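Local structure of Lmo2349 protein (Listeria monocytogenes, 4GVO) at residues 13-16 with 22-25; 40-45 with 49-54; 99-104 with 108-113; 130-135 with 192-197; 158-163 with 184-189. The protein probably binds L-cystine or a related amino acid outside the cell and delivers it to an ABC transporter. All blocks are in the same frame, centred on the assembly; numbering follows the deposited sequence. Where two conformers were deposited one is given.

Contact 1 (13-16 with 22-25); sequences VGTG and VCFL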
# COMPACT_ATOMS: atom_id res chain seq x y z
N VAL A 13 14.23 -2.73 8.00
CA VAL A 13 12.88 -2.51 7.47
C VAL A 13 12.93 -2.32 5.98
O VAL A 13 13.52 -1.35 5.48
CB VAL A 13 12.26 -1.25 8.14
CG1 VAL A 13 10.82 -1.04 7.67
CG2 VAL A 13 12.33 -1.33 9.67
N GLY A 14 12.31 -3.22 5.23
CA GLY A 14 12.16 -3.03 3.82
C GLY A 14 11.03 -2.07 3.51
O GLY A 14 9.94 -2.20 4.06
N THR A 15 11.31 -1.13 2.63
CA THR A 15 10.30 -0.24 2.11
C THR A 15 10.64 0.18 0.70
O THR A 15 11.67 -0.25 0.15
CB THR A 15 10.10 0.95 3.07
OG1 THR A 15 8.88 1.64 2.74
CG2 THR A 15 11.27 1.94 3.04
N GLY A 16 9.79 0.99 0.10
CA GLY A 16 9.98 1.48 -1.26
C GLY A 16 10.33 2.97 -1.29
O GLY A 16 10.53 3.63 -0.25
N VAL A 22 4.04 8.26 1.24
CA VAL A 22 4.04 7.00 2.01
C VAL A 22 5.47 6.49 2.22
O VAL A 22 5.90 6.23 3.34
CB VAL A 22 3.15 5.96 1.34
CG1 VAL A 22 3.42 4.56 1.89
CG2 VAL A 22 1.68 6.38 1.47
N CYS A 23 6.20 6.37 1.12
CA CYS A 23 7.62 5.98 1.15
C CYS A 23 8.25 6.51 -0.13
O CYS A 23 7.99 6.05 -1.21
CB CYS A 23 7.85 4.47 1.39
SG CYS A 23 6.99 3.34 0.28
N PHE A 24 9.05 7.55 0.04
CA PHE A 24 9.58 8.29 -1.07
C PHE A 24 10.77 9.12 -0.62
O PHE A 24 10.98 9.29 0.56
CB PHE A 24 8.52 9.16 -1.71
CG PHE A 24 8.21 10.41 -0.93
CD1 PHE A 24 7.39 10.36 0.19
CD2 PHE A 24 8.73 11.64 -1.29
CE1 PHE A 24 7.07 11.48 0.93
CE2 PHE A 24 8.41 12.77 -0.56
CZ PHE A 24 7.60 12.68 0.57
N LEU A 25 11.56 9.60 -1.58
CA LEU A 25 12.70 10.44 -1.31
C LEU A 25 12.31 11.90 -1.55
O LEU A 25 11.79 12.24 -2.63
CB LEU A 25 13.86 10.03 -2.21
CG LEU A 25 14.44 8.62 -1.95
CD1 LEU A 25 15.24 8.15 -3.20
CD2 LEU A 25 15.23 8.60 -0.65
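The hydroxyl oxygen OG1 of T15 is met from two directions: it donates a hydrogen bond to the carbonyl oxygen of A74, outside the two segments, and C23 CB packs against it at 3.3 Å. T15 holds OG1 there with a first torsion that sets the oxygen opposite its own backbone N (chi1 -165°), and the bond to A74 should hold the rotation of the side chain. The sulfur of C23 lies beside the same hydroxyl, SG to T15 OG1 being 3.5 Å, without a hydrogen bond between them. C23 SG sits between its backbone N and carbonyl carbon (chi1 53°), a rotation that also brings it to 3.6 Å from G16 O. This carbonyl oxygen touches C23 CB at 3.3 Å, and the backbone amide of F24 stays 4.2 Å from G16 O, too far to bond.

V22 and C23 both face F19, a classic beta bulge, while T15 ends strand 9-15. C23 further packs on V36 of helix 34-44 and on H75. F19 and H75 both line the ligand pocket, and the side chain of C23 is about 7 Å from the bound S-oxy cysteine, consistent with a second-shell position behind H75.

G16 O is buried and has no hydrogen-bond partner anywhere in the model. The junction therefore rests on close van der Waals contact of a methylene and a sulfur with two oxygens, of which T15 OG1 alone is satisfied by a conventional bond.

Contact 2 (40-45 with 49-54); sequences KEIDKR and YKFKFK. With NA (sodium ion), chain D.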
# COMPACT_ATOMS: atom_id res chain seq x y z
N LYS A 40 10.02 5.45 12.15
CA LYS A 40 10.94 6.27 12.94
C LYS A 40 10.37 6.61 14.33
O LYS A 40 11.08 6.64 15.31
CB LYS A 40 11.35 7.53 12.18
CG LYS A 40 12.21 7.26 10.94
CD LYS A 40 12.68 8.54 10.26
CE LYS A 40 13.72 8.28 9.18
NZ LYS A 40 14.37 9.57 8.79
N GLU A 41 9.08 6.88 14.39
CA GLU A 41 8.39 7.12 15.65
C GLU A 41 8.37 5.88 16.52
O GLU A 41 8.59 5.95 17.73
CB GLU A 41 6.99 7.67 15.38
CG GLU A 41 6.26 8.12 16.63
CD GLU A 41 6.94 9.31 17.31
OE1 GLU A 41 7.60 10.13 16.63
OE2 GLU A 41 6.83 9.40 18.55
N ILE A 42 8.16 4.71 15.92
CA ILE A 42 8.22 3.46 16.63
C ILE A 42 9.62 3.22 17.19
O ILE A 42 9.79 2.86 18.36
CB ILE A 42 7.79 2.29 15.69
CG1 ILE A 42 6.29 2.35 15.51
CG2 ILE A 42 8.21 0.96 16.25
CD1 ILE A 42 5.78 1.51 14.35
N ASP A 43 10.64 3.46 16.38
CA ASP A 43 12.03 3.29 16.81
C ASP A 43 12.31 4.15 18.06
O ASP A 43 12.92 3.67 19.02
CB ASP A 43 12.95 3.67 15.64
CG ASP A 43 14.42 3.40 15.87
OD1 ASP A 43 14.80 2.78 16.85
OD2 ASP A 43 15.20 3.71 14.95
N LYS A 44 11.82 5.39 18.06
CA LYS A 44 12.05 6.29 19.16
C LYS A 44 11.51 5.72 20.49
O LYS A 44 12.08 5.94 21.57
CB LYS A 44 11.44 7.64 18.75
CG LYS A 44 11.37 8.72 19.78
CD LYS A 44 10.50 9.86 19.26
CE LYS A 44 10.99 10.39 17.92
NZ LYS A 44 10.00 11.33 17.27
N ARG A 45 10.42 4.96 20.39
CA ARG A 45 9.75 4.40 21.51
C ARG A 45 10.19 3.00 21.88
O ARG A 45 9.64 2.39 22.83
CB ARG A 45 8.23 4.47 21.26
CG ARG A 45 7.80 5.91 21.03
CD ARG A 45 6.31 6.03 20.96
NE ARG A 45 5.92 7.38 20.52
CZ ARG A 45 4.86 8.03 20.95
NH1 ARG A 45 4.06 7.46 21.85
NH2 ARG A 45 4.57 9.20 20.46
N TYR A 49 15.86 -1.41 20.41
CA TYR A 49 15.94 -1.71 19.00
C TYR A 49 16.43 -0.45 18.26
O TYR A 49 16.18 0.67 18.71
CB TYR A 49 14.58 -2.11 18.46
CG TYR A 49 14.07 -3.42 19.02
CD1 TYR A 49 14.46 -4.63 18.45
CD2 TYR A 49 13.26 -3.46 20.13
CE1 TYR A 49 14.02 -5.85 18.96
CE2 TYR A 49 12.80 -4.67 20.64
CZ TYR A 49 13.16 -5.86 20.03
OH TYR A 49 12.72 -7.06 20.51
N LYS A 50 17.08 -0.66 17.13
CA LYS A 50 17.44 0.42 16.20
C LYS A 50 16.93 -0.01 14.85
O LYS A 50 17.28 -1.04 14.37
CB LYS A 50 18.97 0.62 16.14
CG LYS A 50 19.47 1.74 15.23
CD LYS A 50 20.98 1.65 14.98
CE LYS A 50 21.34 0.98 13.64
NZ LYS A 50 22.46 -0.01 13.76
N PHE A 51 16.11 0.82 14.23
CA PHE A 51 15.50 0.49 12.94
C PHE A 51 16.27 1.20 11.85
O PHE A 51 16.53 2.40 11.93
CB PHE A 51 14.03 0.91 12.91
CG PHE A 51 13.13 0.07 13.78
CD1 PHE A 51 13.14 0.17 15.16
CD2 PHE A 51 12.20 -0.82 13.22
CE1 PHE A 51 12.31 -0.61 15.96
CE2 PHE A 51 11.36 -1.57 14.04
CZ PHE A 51 11.40 -1.43 15.40
N LYS A 52 16.61 0.45 10.83
CA LYS A 52 17.19 1.02 9.65
C LYS A 52 16.43 0.55 8.42
O LYS A 52 15.84 -0.50 8.45
CB LYS A 52 18.63 0.62 9.53
CG LYS A 52 18.86 -0.83 9.37
CD LYS A 52 20.36 -1.14 9.31
CE LYS A 52 21.05 -0.52 8.10
NZ LYS A 52 22.48 -0.91 8.05
N PHE A 53 16.50 1.32 7.34
CA PHE A 53 15.76 0.99 6.15
C PHE A 53 16.65 0.35 5.09
O PHE A 53 17.84 0.65 4.96
CB PHE A 53 15.09 2.25 5.59
CG PHE A 53 14.07 2.85 6.52
CD1 PHE A 53 12.78 2.32 6.59
CD2 PHE A 53 14.41 3.89 7.37
CE1 PHE A 53 11.86 2.88 7.44
CE2 PHE A 53 13.49 4.42 8.24
CZ PHE A 53 12.21 3.92 8.27
N LYS A 54 15.99 -0.49 4.29
CA LYS A 54 16.53 -1.06 3.07
C LYS A 54 15.48 -0.85 1.99
O LYS A 54 14.41 -1.45 2.03
CB LYS A 54 16.85 -2.55 3.24
CG LYS A 54 17.52 -3.17 2.02
CD LYS A 54 17.66 -4.68 2.11
CE LYS A 54 18.75 -5.15 3.04
NZ LYS A 54 20.12 -5.06 2.43
NA NA D . 14.86 2.40 19.03
O HOH W 1 16.18 4.01 19.98
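The carboxylate of D43 reaches from the helix to the strand and divides its two oxygens between a metal and an amide. With CG anti to its backbone N (chi1 -173°), D43 places OD1 2.2 Å from the sodium ion. Its second oxygen, D43 OD2, accepts the backbone N-H of F51 at 3.1 Å; the bond is fairly straight (162°), yet the donor approaches from above the carboxylate plane, 58° out of it. The carboxylate also lies beside the F51 ring: D43 OD1 is near the ring plane, at its edge, 3.5 Å from F51 CD1, where the positive rim of the ring would favour an anion.

Sodium draws the ends of both elements together. D43 O binds it at 2.3 Å and Y49 O at 2.2 Å, and L46 O and a water complete five ligands, so the turn between helix and strand wraps round the ion. Strand 49-55 runs parallel to its neighbour 9-15, and helix 34-44 lies on the connection between them, a beta-alpha-beta crossover; the short helix and strand segments are nearly antiparallel.

Farther from the metal, I42 CG2 comes obliquely to the F51 ring, 4.1 Å from F51 CZ. K40 passes its extended aliphatic chain at about a right angle to F53, K40 CE lying 4.0 Å from F53 CE2. On the side of the helix turned from the strand, R45 grips E41 OE2 side-on through NE and NH2, K44 NZ pairs with E41 OE1, and R45 has a second carboxylate partner in D223.

Contact 3 (99-104 with 108-113); sequences LQLTVL and NSINST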
# COMPACT_ATOMS: atom_id res chain seq x y z
N LEU A 99 -10.25 -0.95 -1.59
CA LEU A 99 -9.94 -0.95 -3.02
C LEU A 99 -11.20 -0.83 -3.88
O LEU A 99 -12.20 -1.48 -3.63
CB LEU A 99 -9.24 -2.25 -3.41
CG LEU A 99 -7.82 -2.43 -2.83
CD1 LEU A 99 -7.26 -3.82 -3.22
CD2 LEU A 99 -6.90 -1.29 -3.26
N GLN A 100 -11.11 -0.01 -4.91
CA GLN A 100 -12.13 0.14 -5.92
C GLN A 100 -11.49 0.18 -7.30
O GLN A 100 -10.36 0.67 -7.44
CB GLN A 100 -12.94 1.44 -5.74
CG GLN A 100 -13.92 1.39 -4.58
CD GLN A 100 -14.48 2.74 -4.25
OE1 GLN A 100 -13.86 3.50 -3.56
NE2 GLN A 100 -15.66 3.06 -4.81
N LEU A 101 -12.22 -0.25 -8.32
CA LEU A 101 -11.83 0.07 -9.68
C LEU A 101 -11.63 1.56 -9.81
O LEU A 101 -12.35 2.36 -9.22
CB LEU A 101 -12.85 -0.38 -10.69
CG LEU A 101 -13.15 -1.88 -10.77
CD1 LEU A 101 -14.23 -2.15 -11.81
CD2 LEU A 101 -11.88 -2.70 -11.05
N THR A 102 -10.62 1.92 -10.59
CA THR A 102 -10.24 3.31 -10.75
C THR A 102 -10.06 3.54 -12.25
O THR A 102 -9.45 2.74 -12.94
CB THR A 102 -8.97 3.58 -9.95
OG1 THR A 102 -9.25 3.44 -8.55
CG2 THR A 102 -8.44 5.01 -10.20
N VAL A 103 -10.64 4.63 -12.75
CA VAL A 103 -10.70 4.93 -14.17
C VAL A 103 -10.36 6.40 -14.42
O VAL A 103 -10.26 7.20 -13.50
CB VAL A 103 -12.10 4.61 -14.73
CG1 VAL A 103 -12.41 3.11 -14.63
CG2 VAL A 103 -13.16 5.47 -14.02
N LEU A 104 -10.15 6.76 -15.68
CA LEU A 104 -10.10 8.19 -16.05
C LEU A 104 -11.39 8.89 -15.63
O LEU A 104 -12.48 8.33 -15.73
CB LEU A 104 -9.99 8.31 -17.53
CG LEU A 104 -8.73 8.20 -18.22
CD1 LEU A 104 -9.07 8.60 -19.68
CD2 LEU A 104 -7.66 9.11 -17.60
N ASN A 108 -17.29 6.77 -17.84
CA ASN A 108 -18.44 6.28 -17.11
C ASN A 108 -18.92 4.91 -17.59
O ASN A 108 -20.03 4.48 -17.27
CB ASN A 108 -19.54 7.31 -17.19
CG ASN A 108 -19.12 8.60 -16.50
OD1 ASN A 108 -18.85 8.57 -15.30
ND2 ASN A 108 -19.06 9.72 -17.23
N SER A 109 -18.06 4.23 -18.34
CA SER A 109 -18.46 2.95 -18.92
C SER A 109 -18.35 1.76 -17.99
O SER A 109 -18.90 0.68 -18.26
CB SER A 109 -17.71 2.70 -20.21
OG SER A 109 -16.34 2.37 -20.01
N ILE A 110 -17.67 1.96 -16.86
CA ILE A 110 -17.39 0.87 -15.91
C ILE A 110 -17.91 1.22 -14.50
O ILE A 110 -17.61 2.28 -13.96
CB ILE A 110 -15.85 0.65 -15.82
CG1 ILE A 110 -15.31 0.15 -17.13
CG2 ILE A 110 -15.49 -0.30 -14.70
CD1 ILE A 110 -13.81 0.34 -17.36
N ASN A 111 -18.72 0.32 -13.95
CA ASN A 111 -19.12 0.37 -12.57
C ASN A 111 -18.83 -0.98 -11.95
O ASN A 111 -17.95 -1.07 -11.12
CB ASN A 111 -20.58 0.85 -12.42
CG ASN A 111 -20.91 1.10 -10.97
OD1 ASN A 111 -20.94 0.18 -10.19
ND2 ASN A 111 -20.95 2.37 -10.57
N SER A 112 -19.55 -2.02 -12.33
CA SER A 112 -19.29 -3.38 -11.90
C SER A 112 -18.02 -3.91 -12.56
O SER A 112 -17.68 -3.53 -13.68
CB SER A 112 -20.43 -4.26 -12.38
OG SER A 112 -20.26 -5.62 -12.05
N THR A 113 -17.39 -4.90 -11.92
CA THR A 113 -16.35 -5.66 -12.59
C THR A 113 -16.87 -6.39 -13.83
O THR A 113 -16.11 -6.74 -14.72
CB THR A 113 -15.62 -6.64 -11.69
OG1 THR A 113 -16.59 -7.51 -11.14
CG2 THR A 113 -14.92 -5.90 -10.53
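L101 and I110 form the close part of this contact, their side chains meeting at about a right angle with L101 CD1 3.7 Å from I110 CG2. That one methyl of L101 serves several neighbours: it also approaches the backbone oxygen of N111, at 3.9 Å from N111 O, and the methyl of T113, at 4.0 Å from T113 CG2, while T113 OG1 bonds to Q140. The leucine reaches this position through a fully extended second torsion (chi2 178°), which carries CD1 outward from strand 95-104 into the bend of the loop. Alongside, V103 CG1 touches the far end of the isoleucine, 4.1 Å from I110 CD1, so that I110 spans two strand residues facing the same way. L116 packs on I110 as well, and L193 on L101 and T113, adding to the apolar cluster.

The other side is open and polar. N108, S109 and N111 are exposed, and the C-beta atoms of N108 and N111 point away from the strand. Hydrogen bonds accompany this side: N108 OD1 receives K187 NZ, and the backbone N of N111 bonds to D115 OD2.

The segment after the strand thus doubles back over one face of the sheet in which strand 95-104 pairs with 168-170, 186-189 and 191-202, an irregular connection in the mixed sheet of a family 3 solute-binding protein.

Contact 4 (130-135 with 192-197); sequences ALVLKK and VLSNAK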
# COMPACT_ATOMS: atom_id res chain seq x y z
N ALA A 130 -3.83 -6.64 -7.25
CA ALA A 130 -3.66 -7.55 -8.37
C ALA A 130 -4.32 -8.91 -8.10
O ALA A 130 -4.90 -9.50 -9.01
CB ALA A 130 -2.17 -7.69 -8.74
N LEU A 131 -4.17 -9.43 -6.89
CA LEU A 131 -4.77 -10.69 -6.49
C LEU A 131 -6.30 -10.61 -6.49
O LEU A 131 -6.98 -11.53 -6.96
CB LEU A 131 -4.20 -11.14 -5.14
CG LEU A 131 -4.76 -12.45 -4.60
CD1 LEU A 131 -4.39 -13.62 -5.55
CD2 LEU A 131 -4.31 -12.70 -3.17
N VAL A 132 -6.81 -9.52 -5.93
CA VAL A 132 -8.25 -9.27 -5.89
C VAL A 132 -8.77 -9.29 -7.33
O VAL A 132 -9.78 -9.95 -7.62
CB VAL A 132 -8.52 -7.91 -5.19
CG1 VAL A 132 -9.94 -7.40 -5.44
CG2 VAL A 132 -8.19 -7.99 -3.70
N LEU A 133 -8.11 -8.60 -8.26
CA LEU A 133 -8.53 -8.64 -9.65
C LEU A 133 -8.42 -10.02 -10.30
O LEU A 133 -9.28 -10.42 -11.05
CB LEU A 133 -7.70 -7.65 -10.48
CG LEU A 133 -7.91 -6.16 -10.22
CD1 LEU A 133 -6.75 -5.40 -10.90
CD2 LEU A 133 -9.33 -5.74 -10.69
N LYS A 134 -7.35 -10.75 -9.99
CA LYS A 134 -7.16 -12.08 -10.54
C LYS A 134 -8.33 -12.98 -10.14
O LYS A 134 -8.84 -13.74 -10.98
CB LYS A 134 -5.82 -12.67 -10.06
CG LYS A 134 -5.52 -14.05 -10.58
CD LYS A 134 -4.24 -14.65 -10.00
CE LYS A 134 -2.98 -14.13 -10.69
NZ LYS A 134 -2.91 -14.43 -12.16
N LYS A 135 -8.72 -12.92 -8.88
CA LYS A 135 -9.81 -13.78 -8.42
C LYS A 135 -11.12 -13.41 -9.10
O LYS A 135 -11.90 -14.29 -9.46
CB LYS A 135 -9.94 -13.68 -6.93
CG LYS A 135 -8.80 -14.34 -6.17
CD LYS A 135 -8.99 -14.06 -4.72
CE LYS A 135 -7.97 -14.79 -3.88
NZ LYS A 135 -8.03 -14.40 -2.46
N VAL A 192 -16.71 -1.31 -3.30
CA VAL A 192 -15.46 -1.68 -2.63
C VAL A 192 -15.24 -3.19 -2.79
O VAL A 192 -16.09 -4.00 -2.41
CB VAL A 192 -15.49 -1.25 -1.17
CG1 VAL A 192 -14.26 -1.74 -0.39
CG2 VAL A 192 -15.62 0.24 -1.05
N LEU A 193 -14.10 -3.54 -3.41
CA LEU A 193 -13.77 -4.91 -3.77
C LEU A 193 -12.96 -5.62 -2.71
O LEU A 193 -12.88 -6.84 -2.74
CB LEU A 193 -13.00 -4.92 -5.09
CG LEU A 193 -13.71 -4.28 -6.31
CD1 LEU A 193 -12.75 -4.23 -7.49
CD2 LEU A 193 -15.05 -4.94 -6.63
N SER A 194 -12.37 -4.86 -1.80
CA SER A 194 -11.58 -5.40 -0.70
C SER A 194 -11.48 -4.28 0.34
O SER A 194 -11.33 -3.12 -0.04
CB SER A 194 -10.18 -5.77 -1.22
OG SER A 194 -9.30 -6.17 -0.14
N ASN A 195 -11.53 -4.65 1.62
CA ASN A 195 -11.47 -3.67 2.69
C ASN A 195 -10.48 -4.11 3.80
O ASN A 195 -10.80 -4.07 4.98
CB ASN A 195 -12.85 -3.39 3.30
CG ASN A 195 -12.86 -2.12 4.14
OD1 ASN A 195 -11.99 -1.24 3.99
ND2 ASN A 195 -13.79 -2.05 5.06
N ALA A 196 -9.28 -4.54 3.37
CA ALA A 196 -8.21 -4.93 4.29
C ALA A 196 -7.64 -3.72 5.02
O ALA A 196 -7.56 -2.60 4.45
CB ALA A 196 -7.11 -5.65 3.54
N LYS A 197 -7.24 -3.93 6.26
CA LYS A 197 -6.44 -2.92 6.95
C LYS A 197 -4.95 -3.16 6.67
O LYS A 197 -4.56 -4.20 6.16
CB LYS A 197 -6.75 -2.95 8.44
CG LYS A 197 -8.19 -2.61 8.80
CD LYS A 197 -8.49 -2.59 10.30
CE LYS A 197 -9.97 -2.24 10.52
NZ LYS A 197 -10.25 -2.11 11.94
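V132 meets the 192-197 segment with both of its methyls, one for each of two successive residues of the weakly bonded strand about 192-194. Its first torsion (chi1 165°) sets CG1 anti to the backbone N and CG2 anti to the carbonyl carbon, and the C-beta itself points at that segment, so the fork opens toward it. CG1 of V132 lies 4.0 Å from L193 CB and equally near the backbone oxygen of L193. CG2 of V132 comes to 3.9 Å from S194 CB, with S194 OG slightly farther off at 4.1 Å.

S194 turns its hydroxyl opposite its backbone N (chi1 173°), which leaves the CB methylene as the nearer part of the side chain. In L193 only CB comes this close to V132; the side chain also meets I169 and T113. I169 also packs on V132 and L133, tying helix 128-139 to strand 168-170 beside the contact. N128, at the start of this helix, and S127 just before it line the ligand pocket, and the side chain of S194 is about 8 Å from the bound histidine.

Across the two segments the contact is mainly apolar, made through van der Waals contact at ordinary distances, and so sets little directional demand.

Contact 5 (158-163 with 184-189); sequences NQLKTG and IKEKVV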
# COMPACT_ATOMS: atom_id res chain seq x y z
N ASN A 158 -0.37 6.81 -16.90
CA ASN A 158 -0.19 7.02 -18.30
C ASN A 158 -0.91 6.03 -19.21
O ASN A 158 -1.38 6.40 -20.25
CB ASN A 158 1.30 7.18 -18.64
CG ASN A 158 1.82 8.55 -18.26
OD1 ASN A 158 1.55 9.51 -18.98
ND2 ASN A 158 2.51 8.67 -17.13
N GLN A 159 -1.01 4.77 -18.80
CA GLN A 159 -1.75 3.85 -19.58
C GLN A 159 -3.26 4.14 -19.48
O GLN A 159 -3.97 3.95 -20.49
CB GLN A 159 -1.46 2.40 -19.21
CG GLN A 159 -0.02 2.00 -19.41
CD GLN A 159 0.19 0.52 -19.58
OE1 GLN A 159 -0.67 -0.17 -20.18
NE2 GLN A 159 1.32 -0.00 -19.06
N LEU A 160 -3.73 4.69 -18.36
CA LEU A 160 -5.15 5.13 -18.34
C LEU A 160 -5.36 6.35 -19.26
O LEU A 160 -6.33 6.43 -19.99
CB LEU A 160 -5.59 5.51 -16.93
CG LEU A 160 -5.73 4.34 -15.95
CD1 LEU A 160 -5.94 4.87 -14.54
CD2 LEU A 160 -6.83 3.38 -16.36
N LYS A 161 -4.40 7.27 -19.23
CA LYS A 161 -4.48 8.51 -20.03
C LYS A 161 -4.68 8.19 -21.50
O LYS A 161 -5.49 8.82 -22.16
CB LYS A 161 -3.18 9.33 -19.87
CG LYS A 161 -3.17 10.68 -20.57
CD LYS A 161 -1.85 11.45 -20.36
CE LYS A 161 -1.89 12.86 -20.94
NZ LYS A 161 -1.22 13.95 -20.14
N THR A 162 -3.85 7.28 -22.02
CA THR A 162 -3.88 6.94 -23.44
C THR A 162 -4.97 5.99 -23.85
O THR A 162 -5.19 5.79 -25.04
CB THR A 162 -2.57 6.29 -23.91
OG1 THR A 162 -2.38 5.06 -23.23
CG2 THR A 162 -1.40 7.18 -23.63
N GLY A 163 -5.67 5.39 -22.88
CA GLY A 163 -6.64 4.38 -23.16
C GLY A 163 -6.07 2.98 -23.34
O GLY A 163 -6.81 2.05 -23.59
N ILE A 184 -3.54 13.97 -15.43
CA ILE A 184 -4.34 12.77 -15.63
C ILE A 184 -5.20 12.66 -14.36
O ILE A 184 -4.67 12.33 -13.29
CB ILE A 184 -3.46 11.49 -15.80
CG1 ILE A 184 -2.41 11.69 -16.92
CG2 ILE A 184 -4.36 10.23 -15.99
CD1 ILE A 184 -1.20 10.76 -16.81
N LYS A 185 -6.49 12.94 -14.47
CA LYS A 185 -7.41 12.77 -13.30
C LYS A 185 -8.04 11.40 -13.31
O LYS A 185 -8.61 10.96 -14.32
CB LYS A 185 -8.51 13.83 -13.33
CG LYS A 185 -8.03 15.27 -13.41
CD LYS A 185 -7.13 15.70 -12.25
CE LYS A 185 -6.81 17.19 -12.43
NZ LYS A 185 -5.98 17.72 -11.32
N GLU A 186 -7.97 10.74 -12.17
CA GLU A 186 -8.56 9.44 -11.96
C GLU A 186 -9.70 9.55 -11.00
O GLU A 186 -9.83 10.51 -10.23
CB GLU A 186 -7.53 8.50 -11.37
CG GLU A 186 -6.38 8.21 -12.33
CD GLU A 186 -5.31 7.32 -11.73
OE1 GLU A 186 -5.50 6.83 -10.61
OE2 GLU A 186 -4.22 7.19 -12.33
N LYS A 187 -10.59 8.58 -11.05
CA LYS A 187 -11.70 8.50 -10.06
C LYS A 187 -11.96 7.03 -9.71
O LYS A 187 -11.83 6.16 -10.57
CB LYS A 187 -12.96 9.21 -10.56
CG LYS A 187 -13.69 8.49 -11.65
CD LYS A 187 -14.92 9.25 -12.10
CE LYS A 187 -15.56 8.54 -13.29
NZ LYS A 187 -16.61 9.41 -13.87
N VAL A 188 -12.37 6.79 -8.46
CA VAL A 188 -12.88 5.47 -8.09
C VAL A 188 -14.31 5.32 -8.58
O VAL A 188 -15.08 6.31 -8.65
CB VAL A 188 -12.79 5.22 -6.54
CG1 VAL A 188 -11.33 5.21 -6.10
CG2 VAL A 188 -13.61 6.22 -5.74
N VAL A 189 -14.67 4.10 -8.96
CA VAL A 189 -16.01 3.77 -9.41
C VAL A 189 -16.43 2.47 -8.77
O VAL A 189 -15.60 1.64 -8.41
CB VAL A 189 -16.14 3.69 -10.95
CG1 VAL A 189 -15.91 5.06 -11.58
CG2 VAL A 189 -15.24 2.64 -11.54
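I184 reaches across to helix 156-162 and lies at about a right angle to both K161 and N158. From CB, its CG2 branch touches only the root of the lysine, 4.2 Å from K161 CB. The longer branch does more: I184 CG1, placed anti to the carbonyl carbon (chi1 -53°), packs on K161 CB at 3.9 Å and crosses the lysine chain, also touching K161 CG. A shorter approach of I184 CG1 to K161 CD is doubtful as a sign of strain, because the lysine was modelled in two conformers. At the tip, I184 CD1 lies 3.7 Å from K161 CD, in the conformer given, and reaches the amide of N158, also 3.7 Å from N158 OD1. The nitrogen of that amide, N158 ND2, bonds to D155 just before the helix, which should limit the rotation of the group that receives the methyl.

Two residues on, L160 and E186 also cross at roughly a right angle. CD1 of L160 packs against the end of the glutamate, 3.6 Å from E186 OE2 and 3.8 Å from E186 CD, so a methyl covers part of a buried carboxylate. E186 OE2 has a weak hydrogen bond from Q178 NE2 as well, a polar partner beside the apolar one.

I184 and E186 both touch A157 earlier in the same helix, whose last turn, closed by G163 with positive phi, lies over the start of strand 186-189; on its flank that strand pairs antiparallel with 95-104, while Q178 extends to it from helix 172-180.

From the N terminus, contact 1 closes a short loop that holds strand 18-19, and contact 2 follows in series with the turn between helix 34-44 and strand 49-55; the two touch through V13, paired with K52 and K54 across neighbouring parallel strands, and through T15 on F53. Well across the chain's centre, contact 3 closes the return after strand 95-104. Contact 4 then closes a long loop, from helix 128-139 to strand 191-202, and the smaller loop of contact 5, between 163 and 184, falls within it. No loops cross. Strand 95-104 unites the second group: it pairs with 191-202 of contact 4 and 186-189 of contact 5, and all five contacts reach the same mixed sheet.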